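Local atomic coordinates of acyl-CoA hydrolase (Bacillus halodurans, PDB entry 1VPM), a protein that binds coenzyme A and, as a hot-dog-fold member of the acyl-CoA hydrolase family, probably cleaves the thioester of long-chain fatty acyl-CoAs. Residues A[27-32]-A[80-85]; A[50-55]-A[120-126]; A[90-94]-A[151-156]. One frame throughout, in Å; residues are numbered along the deposited sequence.

Interaction 1: residues A[27-32]-A[80-85]; sequences TRLVLP and ATVGDA
L29 and A85 face each other as an antiparallel, non-hydrogen-bonded pair, their CA atoms 4.5 Å apart, at the point where strand 24-29 runs out and strand 85-95 begins. One residue further on, both polar backbone atoms of V30 are used: V30 N donates to D84 O at 2.9 Å, with 167° at the hydrogen, and V30 O accepts from G83 N at 2.8 Å, the donor tilted 23° from the carbonyl plane. On the other side of the pair, A85 CA makes a CH...O contact to R28 O at 3.3 Å. The partner loop is held in shape by a type II turn from T81 to D84, closed by D84 N to T81 O, and G83 takes its third position with positive phi. D84 OD2 also receives T81 N, which arrives from above the carboxylate plane. The pairing of strands 24-29 and 85-95 in the antiparallel hot-dog sheet continues past the strand ends, between V30 and the loop from strand 65-75. V30 is the main side chain: the backbone puts its CB 3.5 Å from T81 O, and chi1 of -180° sends CG1 close to the same carbonyl and CG2 beside D84 O. An alanine here removes CG1 and CG2 and would probably leave a gap in their place beside the T81 and D84 carbonyls and A80 CB. L29 CD1 reaches 3.6 Å from G83 O, and the V82 and P32 side chains cross at about a right angle, with CG1 of V82 4.1 Å from CD of P32. L29 and A85 pack on L56 of a second subunit.

Interaction 2: residues A[50-55]-A[120-126]; sequences IDEIAA and TESFLTM. With COA (coenzyme A), chain D.
The central helix of the hot-dog fold meets its curved sheet here, and the strand involved carries T125 of the coenzyme A pocket. I50 has the most surface covered by the contact: its CG2 lies 3.7 Å from L124 CD1, and the same methyl is equally near S122 OG. The other branch of I50 runs out along the strand until CD1 meets T120 CG2 at 4.1 Å, the two side chains crossing at about a right angle. L124 spreads its methyls over three helix residues. While CD1 faces I50, CD2 is 3.9 Å from A54 CB and 3.7 Å from D51 OD1. That carboxylate oxygen is not left to an apolar neighbour, since D51 OD1 is hydrogen-bonded to T68 OG1, the side chain of a CoA-binding residue, and D51 OD2 is weakly bonded to G44 N of a neighbouring subunit.

Helix 50-55 and strand 120-126 approach to 9.7 Å between axes and cross at -51°, with no hydrogen bond between them: this is the helix "sausage" packed in the sheet "bun" that gives the fold its name. The small A54 and A55 admit the selenomethionine M126. Its chain, bent at chi2 and chi3 (-56° and -66°), folds toward the helix, with SE 4.2 Å from A54 CB and CE against A55 CA. Side chains alternate along the strand, so T120, S122, L124 and M126 point to the helix while T125 takes the other face, where its CG2 lies 3.3 Å from N3A of the coenzyme A adenine; R162 of helix 146-166 also touches T125 there.

Interaction 3: residues A[90-94]-A[151-156]; sequences GFVTH and LYETAP
H94 gives up the most surface to this contact, and its imidazole lies among three helix residues, Y152, A155 and P156. With CG anti to the backbone N (chi1 -167°), the ring reaches out from the strand to the helix. Its edge is turned to the face of Y152 in a T-shaped pair, centroids 4.8 Å apart and planes at 66°; CD2 of H94 is the atom presented, 3.6 Å above the phenol plane and offset toward the rim. A155 covers one face of the imidazole: its CB sits over that face, 3.8 Å from the ring centroid, in a CH-pi contact. A155 CB also comes within 3.3 Å of H94 CB, which is tight packing for two carbons. P156 CG stands 4.0 Å from H94 NE2.

T93, next in buried area, points its CB toward the helix as well. Its CG2 lies 3.9 Å from L151 CD1, and CB of L151 is almost as near; L151 CD1 continues on to F91 CE2. The hydroxyl of T93 is engaged by E101 OE1 on the adjoining strand. From the backbone, T93 O comes to the edge of the Y152 ring, close to its plane, 3.4 Å from CD2. No hydrogen bond joins the two segments, so shape and aromatic contact carry the join.

The axes of strand 90-94 and helix 151-156 pass 7.0 Å apart at -57°. These segments belong to strand 85-95 and to the C-terminal helix 146-166. Strand 99-109 adjoins the contact through E101, which A155 touches, and Y103, which meets F91 and T93, while Y152 also rests on V141 of the short strand 140-142.

All three contacts reach one antiparallel sheet. Interaction 2 is the core, buried near the chain centre, and is chiefly apolar packing of the central helix. Interactions 1 and 3 are only partly buried and lie on opposite sides of that centre, about 29 Å apart between their own centres. Both involve strand 85-95, interaction 1 at its start, where it pairs with 24-29, and interaction 3 near its far end. Interaction 1 depends on backbone hydrogen bonds and adjoins other subunits, whereas interaction 3 joins a helix by aromatic and aliphatic contacts and touches no other chain. Interaction 2 meets both, through the R28-E52 salt bridge and through I53 on G90 and F123 on L151.

Interaction 1: residues A[27-32]-A[80-85]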
loop_
_atom_site.group_PDB
_atom_site.type_symbol
_atom_site.label_atom_id
_atom_site.label_comp_id
_atom_site.label_asym_id
_atom_site.label_seq_id
_atom_site.Cartn_x
_atom_site.Cartn_y
_atom_site.Cartn_z
ATOM N N THR A 27 -1.557 2.777 -17.485
ATOM C CA THR A 27 -0.978 4.084 -17.198
ATOM C C THR A 27 -0.933 4.245 -15.690
ATOM O O THR A 27 -1.892 3.896 -15.020
ATOM C CB THR A 27 -1.876 5.214 -17.733
ATOM O OG1 THR A 27 -2.222 4.933 -19.098
ATOM C CG2 THR A 27 -1.165 6.585 -17.656
ATOM N N ARG A 28 0.166 4.782 -15.167
ATOM C CA ARG A 28 0.325 4.933 -13.707
ATOM C C ARG A 28 0.905 6.308 -13.428
ATOM O O ARG A 28 1.824 6.750 -14.093
ATOM C CB ARG A 28 1.366 3.905 -13.203
ATOM C CG ARG A 28 1.117 2.448 -13.507
ATOM C CD ARG A 28 -0.237 2.037 -13.043
ATOM N NE ARG A 28 -0.253 1.880 -11.605
ATOM C CZ ARG A 28 -0.254 0.705 -10.980
ATOM N NH1 ARG A 28 -0.264 -0.456 -11.660
ATOM N NH2 ARG A 28 -0.247 0.694 -9.658
ATOM N N LEU A 29 0.414 6.932 -12.388
ATOM C CA LEU A 29 0.946 8.183 -11.942
ATOM C C LEU A 29 2.183 7.894 -11.096
ATOM O O LEU A 29 2.138 7.011 -10.232
ATOM C CB LEU A 29 -0.121 8.850 -11.109
ATOM C CG LEU A 29 0.072 10.311 -10.713
ATOM C CD1 LEU A 29 0.387 11.185 -11.907
ATOM C CD2 LEU A 29 -1.176 10.796 -10.014
ATOM N N VAL A 30 3.238 8.674 -11.275
ATOM C CA VAL A 30 4.457 8.521 -10.435
ATOM C C VAL A 30 4.283 9.388 -9.197
ATOM O O VAL A 30 4.066 10.639 -9.279
ATOM C CB VAL A 30 5.716 8.906 -11.167
ATOM C CG1 VAL A 30 6.943 8.723 -10.264
ATOM C CG2 VAL A 30 5.879 8.047 -12.406
ATOM N N LEU A 31 4.310 8.771 -8.010
ATOM C CA LEU A 31 4.118 9.503 -6.807
ATOM C C LEU A 31 5.308 9.412 -5.849
ATOM O O LEU A 31 6.145 8.570 -6.036
ATOM C CB LEU A 31 2.877 8.984 -6.108
ATOM C CG LEU A 31 1.616 9.392 -6.920
ATOM C CD1 LEU A 31 0.456 8.635 -6.420
ATOM C CD2 LEU A 31 1.312 10.883 -6.902
ATOM N N PRO A 32 5.366 10.299 -4.841
ATOM C CA PRO A 32 6.548 10.333 -3.926
ATOM C C PRO A 32 7.012 9.015 -3.297
ATOM O O PRO A 32 8.217 8.792 -3.198
ATOM C CB PRO A 32 6.143 11.371 -2.897
ATOM C CG PRO A 32 5.252 12.318 -3.689
ATOM C CD PRO A 32 4.414 11.382 -4.507
ATOM N N ALA A 80 11.764 8.655 -14.874
ATOM C CA ALA A 80 10.536 9.327 -14.764
ATOM C C ALA A 80 10.606 9.908 -13.369
ATOM O O ALA A 80 11.355 9.412 -12.515
ATOM C CB ALA A 80 9.389 8.355 -14.939
ATOM N N THR A 81 9.871 10.958 -13.160
ATOM C CA THR A 81 9.869 11.697 -11.920
ATOM C C THR A 81 8.466 11.974 -11.483
ATOM O O THR A 81 7.511 11.739 -12.219
ATOM C CB THR A 81 10.655 13.031 -12.085
ATOM O OG1 THR A 81 9.912 13.925 -12.914
ATOM C CG2 THR A 81 11.977 12.763 -12.752
ATOM N N VAL A 82 8.317 12.492 -10.272
ATOM C CA VAL A 82 7.014 12.710 -9.667
ATOM C C VAL A 82 5.970 13.527 -10.471
ATOM O O VAL A 82 6.245 14.617 -10.971
ATOM C CB VAL A 82 7.175 13.291 -8.257
ATOM C CG1 VAL A 82 5.838 13.635 -7.637
ATOM C CG2 VAL A 82 7.894 12.294 -7.380
ATOM N N GLY A 83 4.767 12.953 -10.593
ATOM C CA GLY A 83 3.643 13.625 -11.218
ATOM C C GLY A 83 3.620 13.354 -12.701
ATOM O O GLY A 83 2.615 13.676 -13.366
ATOM N N ASP A 84 4.721 12.792 -13.216
ATOM C CA ASP A 84 4.744 12.214 -14.538
ATOM C C ASP A 84 3.872 11.014 -14.561
ATOM O O ASP A 84 3.474 10.453 -13.529
ATOM C CB ASP A 84 6.129 11.723 -14.960
ATOM C CG ASP A 84 7.092 12.810 -15.239
ATOM O OD1 ASP A 84 6.645 13.982 -15.331
ATOM O OD2 ASP A 84 8.305 12.468 -15.410
ATOM N N ALA A 85 3.581 10.581 -15.774
ATOM C CA ALA A 85 2.814 9.361 -15.879
ATOM C C ALA A 85 3.691 8.381 -16.633
ATOM O O ALA A 85 4.425 8.740 -17.591
ATOM C CB ALA A 85 1.576 9.565 -16.632
#

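Interaction 2: residues A[50-55]-A[120-126]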
loop_
_atom_site.group_PDB
_atom_site.type_symbol
_atom_site.label_atom_id
_atom_site.label_comp_id
_atom_site.label_asym_id
_atom_site.label_seq_id
_atom_site.Cartn_x
_atom_site.Cartn_y
_atom_site.Cartn_z
ATOM N N ILE A 50 6.069 -3.561 -15.185
ATOM C CA ILE A 50 6.342 -4.357 -16.371
ATOM C C ILE A 50 5.809 -5.802 -16.204
ATOM O O ILE A 50 5.132 -6.326 -17.082
ATOM C CB ILE A 50 7.859 -4.377 -16.670
ATOM C CG1 ILE A 50 8.336 -3.060 -17.274
ATOM C CG2 ILE A 50 8.269 -5.526 -17.620
ATOM C CD1 ILE A 50 9.791 -2.902 -17.258
ATOM N N ASP A 51 6.080 -6.421 -15.066
ATOM C CA ASP A 51 5.573 -7.784 -14.824
ATOM C C ASP A 51 4.058 -7.777 -14.706
ATOM O O ASP A 51 3.416 -8.707 -15.182
ATOM C CB ASP A 51 6.153 -8.357 -13.555
ATOM C CG ASP A 51 5.818 -9.817 -13.385
ATOM O OD1 ASP A 51 6.465 -10.597 -14.154
ATOM O OD2 ASP A 51 4.968 -10.171 -12.516
ATOM N N GLU A 52 3.464 -6.754 -14.106
ATOM C CA GLU A 52 2.008 -6.671 -13.948
ATOM C C GLU A 52 1.358 -6.695 -15.304
ATOM O O GLU A 52 0.374 -7.432 -15.533
ATOM C CB GLU A 52 1.632 -5.382 -13.188
ATOM C CG GLU A 52 0.209 -5.270 -12.791
ATOM C CD GLU A 52 -0.119 -3.956 -12.076
ATOM O OE1 GLU A 52 0.736 -3.445 -11.300
ATOM O OE2 GLU A 52 -1.227 -3.463 -12.330
ATOM N N ILE A 53 1.875 -5.879 -16.216
ATOM C CA ILE A 53 1.247 -5.779 -17.541
ATOM C C ILE A 53 1.541 -7.075 -18.306
ATOM O O ILE A 53 0.718 -7.557 -19.066
ATOM C CB ILE A 53 1.612 -4.505 -18.297
ATOM C CG1 ILE A 53 0.651 -4.276 -19.476
ATOM C CG2 ILE A 53 2.954 -4.458 -18.737
ATOM C CD1 ILE A 53 0.717 -2.927 -20.066
ATOM N N ALA A 54 2.691 -7.669 -18.096
ATOM C CA ALA A 54 2.981 -8.920 -18.767
ATOM C C ALA A 54 2.077 -10.058 -18.348
ATOM O O ALA A 54 1.704 -10.887 -19.182
ATOM C CB ALA A 54 4.440 -9.288 -18.597
ATOM N N ALA A 55 1.787 -10.138 -17.065
ATOM C CA ALA A 55 0.871 -11.130 -16.495
ATOM C C ALA A 55 -0.508 -10.941 -17.098
ATOM O O ALA A 55 -1.142 -11.920 -17.494
ATOM C CB ALA A 55 0.803 -11.007 -15.018
ATOM N N THR A 120 12.017 2.265 -21.172
ATOM C CA THR A 120 12.674 1.003 -21.454
ATOM C C THR A 120 11.759 0.077 -22.237
ATOM O O THR A 120 10.603 0.364 -22.501
ATOM C CB THR A 120 13.089 0.326 -20.153
ATOM O OG1 THR A 120 14.052 -0.746 -20.408
ATOM C CG2 THR A 120 11.862 -0.160 -19.456
ATOM N N GLU A 121 12.359 -1.011 -22.695
ATOM C CA GLU A 121 11.685 -2.117 -23.370
ATOM C C GLU A 121 12.215 -3.412 -22.809
ATOM O O GLU A 121 13.407 -3.509 -22.470
ATOM C CB GLU A 121 11.986 -2.081 -24.872
ATOM C CG GLU A 121 11.543 -0.846 -25.603
ATOM C CD GLU A 121 11.995 -0.838 -27.051
ATOM O OE1 GLU A 121 13.211 -0.646 -27.241
ATOM O OE2 GLU A 121 11.145 -0.988 -27.954
ATOM N N SER A 122 11.397 -4.437 -22.795
ATOM C CA SER A 122 11.842 -5.687 -22.248
ATOM C C SER A 122 11.041 -6.856 -22.844
ATOM O O SER A 122 10.009 -6.672 -23.427
ATOM C CB SER A 122 11.743 -5.549 -20.714
ATOM O OG SER A 122 10.800 -6.380 -20.109
ATOM N N PHE A 123 11.633 -8.032 -22.803
ATOM C CA PHE A 123 10.920 -9.301 -23.047
ATOM C C PHE A 123 10.871 -10.147 -21.779
ATOM O O PHE A 123 11.842 -10.177 -20.998
ATOM C CB PHE A 123 11.647 -10.143 -24.075
ATOM C CG PHE A 123 11.705 -9.529 -25.443
ATOM C CD1 PHE A 123 10.601 -9.613 -26.299
ATOM C CD2 PHE A 123 12.865 -8.963 -25.912
ATOM C CE1 PHE A 123 10.657 -9.060 -27.599
ATOM C CE2 PHE A 123 12.903 -8.424 -27.168
ATOM C CZ PHE A 123 11.792 -8.479 -28.016
ATOM N N LEU A 124 9.697 -10.728 -21.514
ATOM C CA LEU A 124 9.534 -11.673 -20.474
ATOM C C LEU A 124 9.054 -13.016 -21.005
ATOM O O LEU A 124 8.494 -13.118 -22.114
ATOM C CB LEU A 124 8.504 -11.159 -19.484
ATOM C CG LEU A 124 8.818 -9.881 -18.721
ATOM C CD1 LEU A 124 8.427 -8.675 -19.549
ATOM C CD2 LEU A 124 8.072 -9.818 -17.351
ATOM N N THR A 125 9.269 -14.038 -20.209
ATOM C CA THR A 125 8.746 -15.362 -20.532
ATOM C C THR A 125 7.727 -15.709 -19.457
ATOM O O THR A 125 8.081 -15.892 -18.256
ATOM C CB THR A 125 9.849 -16.416 -20.609
ATOM O OG1 THR A 125 10.778 -16.109 -21.672
ATOM C CG2 THR A 125 9.230 -17.782 -20.918
HETATM N N MSE A 126 6.473 -15.884 -19.896
HETATM C CA MSE A 126 5.373 -16.210 -19.018
HETATM C C MSE A 126 4.945 -17.638 -19.305
HETATM O O MSE A 126 4.950 -18.034 -20.448
HETATM C CB MSE A 126 4.187 -15.271 -19.284
HETATM C CG MSE A 126 4.490 -13.777 -19.261
HETATM SE SE MSE A 126 5.335 -13.219 -17.508
HETATM C CE MSE A 126 3.807 -13.589 -16.451
HETATM N N1A COA D . 13.311 -18.559 -19.062
HETATM C C2A COA D . 12.548 -18.720 -20.183
HETATM N N3A COA D . 11.748 -19.869 -20.314
HETATM C C4A COA D . 11.728 -20.804 -19.321
HETATM C C5A COA D . 12.519 -20.649 -18.169
HETATM C C6A COA D . 13.329 -19.517 -18.036
HETATM N N6A COA D . 14.193 -19.443 -17.006
HETATM N N7A COA D . 12.317 -21.744 -17.372
HETATM C C8A COA D . 11.422 -22.567 -17.989
HETATM N N9A COA D . 11.063 -21.999 -19.186
HETATM C C1B COA D . 9.997 -22.457 -20.057
HETATM C C2B COA D . 10.364 -23.788 -20.674
HETATM O O2B COA D . 11.251 -23.610 -21.747
HETATM C C3B COA D . 8.994 -24.304 -21.083
HETATM O O3B COA D . 8.765 -23.816 -22.394
HETATM P P3B COA D . 7.827 -24.530 -23.469
HETATM O O7A COA D . 8.671 -25.404 -24.305
HETATM O O8A COA D . 7.150 -23.580 -24.372
HETATM O O9A COA D . 6.741 -25.229 -22.703
HETATM C C4B COA D . 8.070 -23.723 -20.003
HETATM O O4B COA D . 8.867 -22.776 -19.288
HETATM C C5B COA D . 7.562 -24.752 -18.990
HETATM O O5B COA D . 8.694 -25.382 -18.394
HETATM P P1A COA D . 8.855 -27.003 -18.222
HETATM O O1A COA D . 10.306 -27.372 -18.448
HETATM O O2A COA D . 7.877 -27.760 -19.098
HETATM O O3A COA D . 8.405 -27.329 -16.708
HETATM P P2A COA D . 9.033 -26.751 -15.331
HETATM O O4A COA D . 10.551 -26.762 -15.417
HETATM O O5A COA D . 8.419 -27.575 -14.212
HETATM O O6A COA D . 8.479 -25.229 -15.180
HETATM C CBP COA D . 8.869 -22.975 -14.486
HETATM C CCP COA D . 9.295 -24.096 -15.433
HETATM C CDP COA D . 9.371 -21.629 -15.020
HETATM C CEP COA D . 7.325 -22.972 -14.468
HETATM C CAP COA D . 9.447 -23.254 -13.068
HETATM O OAP COA D . 10.863 -23.379 -13.002
HETATM C C9P COA D . 8.959 -22.199 -12.094
HETATM O O9P COA D . 7.664 -22.379 -11.569
HETATM N N8P COA D . 9.710 -21.136 -11.768
HETATM C C7P COA D . 9.132 -20.191 -10.832
HETATM C C6P COA D . 8.134 -19.257 -11.523
HETATM C C5P COA D . 7.606 -18.225 -10.548
HETATM O O5P COA D . 6.923 -18.613 -9.578
HETATM N N4P COA D . 7.919 -16.943 -10.766
HETATM C C3P COA D . 7.406 -15.893 -9.927
HETATM C C2P COA D . 8.338 -15.332 -8.852
HETATM S S1P COA D . 9.371 -16.452 -7.815
#

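Interaction 3: residues A[90-94]-A[151-156]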
loop_
_atom_site.group_PDB
_atom_site.type_symbol
_atom_site.label_atom_id
_atom_site.label_comp_id
_atom_site.label_asym_id
_atom_site.label_seq_id
_atom_site.Cartn_x
_atom_site.Cartn_y
_atom_site.Cartn_z
ATOM N N GLY A 90 1.993 -3.985 -23.500
ATOM C CA GLY A 90 2.487 -5.331 -23.600
ATOM C C GLY A 90 1.702 -6.118 -24.643
ATOM O O GLY A 90 0.497 -5.853 -24.841
ATOM N N PHE A 91 2.384 -7.035 -25.289
ATOM C CA PHE A 91 1.726 -8.055 -26.110
ATOM C C PHE A 91 2.569 -9.288 -26.284
ATOM O O PHE A 91 3.793 -9.248 -26.188
ATOM C CB PHE A 91 1.297 -7.476 -27.459
ATOM C CG PHE A 91 2.352 -6.717 -28.176
ATOM C CD1 PHE A 91 2.494 -5.346 -27.995
ATOM C CD2 PHE A 91 3.141 -7.344 -29.115
ATOM C CE1 PHE A 91 3.430 -4.641 -28.720
ATOM C CE2 PHE A 91 4.072 -6.636 -29.843
ATOM C CZ PHE A 91 4.196 -5.276 -29.650
ATOM N N VAL A 92 1.873 -10.400 -26.506
ATOM C CA VAL A 92 2.511 -11.682 -26.766
ATOM C C VAL A 92 3.083 -11.603 -28.166
ATOM O O VAL A 92 2.372 -11.279 -29.118
ATOM C CB VAL A 92 1.498 -12.860 -26.630
ATOM C CG1 VAL A 92 2.133 -14.148 -27.058
ATOM C CG2 VAL A 92 1.023 -12.977 -25.240
ATOM N N THR A 93 4.360 -11.979 -28.305
ATOM C CA THR A 93 5.067 -11.890 -29.563
ATOM C C THR A 93 5.312 -13.250 -30.173
ATOM O O THR A 93 5.473 -13.340 -31.381
ATOM C CB THR A 93 6.454 -11.255 -29.389
ATOM O OG1 THR A 93 7.148 -11.876 -28.323
ATOM C CG2 THR A 93 6.305 -9.829 -29.077
ATOM N N HIS A 94 5.284 -14.298 -29.359
ATOM C CA HIS A 94 5.653 -15.678 -29.807
ATOM C C HIS A 94 5.340 -16.642 -28.677
ATOM O O HIS A 94 5.301 -16.267 -27.536
ATOM C CB HIS A 94 7.157 -15.785 -30.154
ATOM C CG HIS A 94 7.559 -17.028 -30.907
ATOM N ND1 HIS A 94 8.241 -18.072 -30.315
ATOM C CD2 HIS A 94 7.481 -17.335 -32.227
ATOM C CE1 HIS A 94 8.514 -18.991 -31.225
ATOM N NE2 HIS A 94 8.064 -18.578 -32.395
ATOM N N LEU A 151 9.137 -9.248 -34.659
ATOM C CA LEU A 151 9.355 -9.798 -33.328
ATOM C C LEU A 151 9.115 -11.312 -33.321
ATOM O O LEU A 151 9.841 -12.038 -32.655
ATOM C CB LEU A 151 8.542 -9.076 -32.292
ATOM C CG LEU A 151 8.922 -7.604 -32.086
ATOM C CD1 LEU A 151 8.091 -6.915 -31.005
ATOM C CD2 LEU A 151 10.394 -7.435 -31.790
ATOM N N TYR A 152 8.080 -11.775 -34.010
ATOM C CA TYR A 152 7.818 -13.210 -34.153
ATOM C C TYR A 152 8.994 -13.924 -34.848
ATOM O O TYR A 152 9.440 -14.982 -34.405
ATOM C CB TYR A 152 6.450 -13.394 -34.824
ATOM C CG TYR A 152 5.970 -14.815 -34.979
ATOM C CD1 TYR A 152 6.416 -15.578 -36.013
ATOM C CD2 TYR A 152 5.051 -15.368 -34.100
ATOM C CE1 TYR A 152 5.978 -16.865 -36.185
ATOM C CE2 TYR A 152 4.584 -16.664 -34.269
ATOM C CZ TYR A 152 5.076 -17.398 -35.318
ATOM O OH TYR A 152 4.653 -18.665 -35.518
ATOM N N GLU A 153 9.497 -13.352 -35.931
ATOM C CA GLU A 153 10.579 -13.951 -36.705
ATOM C C GLU A 153 11.849 -14.111 -35.864
ATOM O O GLU A 153 12.631 -15.092 -36.061
ATOM C CB GLU A 153 10.924 -13.090 -37.923
ATOM C CG GLU A 153 9.932 -13.186 -39.078
ATOM N N THR A 154 12.079 -13.171 -34.959
ATOM C CA THR A 154 13.306 -13.092 -34.177
ATOM C C THR A 154 13.205 -13.755 -32.810
ATOM O O THR A 154 14.208 -13.837 -32.111
ATOM C CB THR A 154 13.800 -11.624 -34.023
ATOM O OG1 THR A 154 12.737 -10.787 -33.529
ATOM C CG2 THR A 154 14.321 -11.128 -35.401
ATOM N N ALA A 155 12.026 -14.274 -32.450
ATOM C CA ALA A 155 11.782 -14.844 -31.137
ATOM C C ALA A 155 12.569 -16.169 -30.937
ATOM O O ALA A 155 13.131 -16.356 -29.859
ATOM C CB ALA A 155 10.331 -15.083 -30.948
ATOM N N PRO A 156 12.596 -17.070 -31.937
ATOM C CA PRO A 156 13.373 -18.309 -31.725
ATOM C C PRO A 156 14.831 -18.102 -31.295
ATOM O O PRO A 156 15.313 -18.788 -30.387
ATOM C CB PRO A 156 13.260 -19.004 -33.094
ATOM C CG PRO A 156 11.882 -18.583 -33.537
ATOM C CD PRO A 156 11.939 -17.119 -33.266
#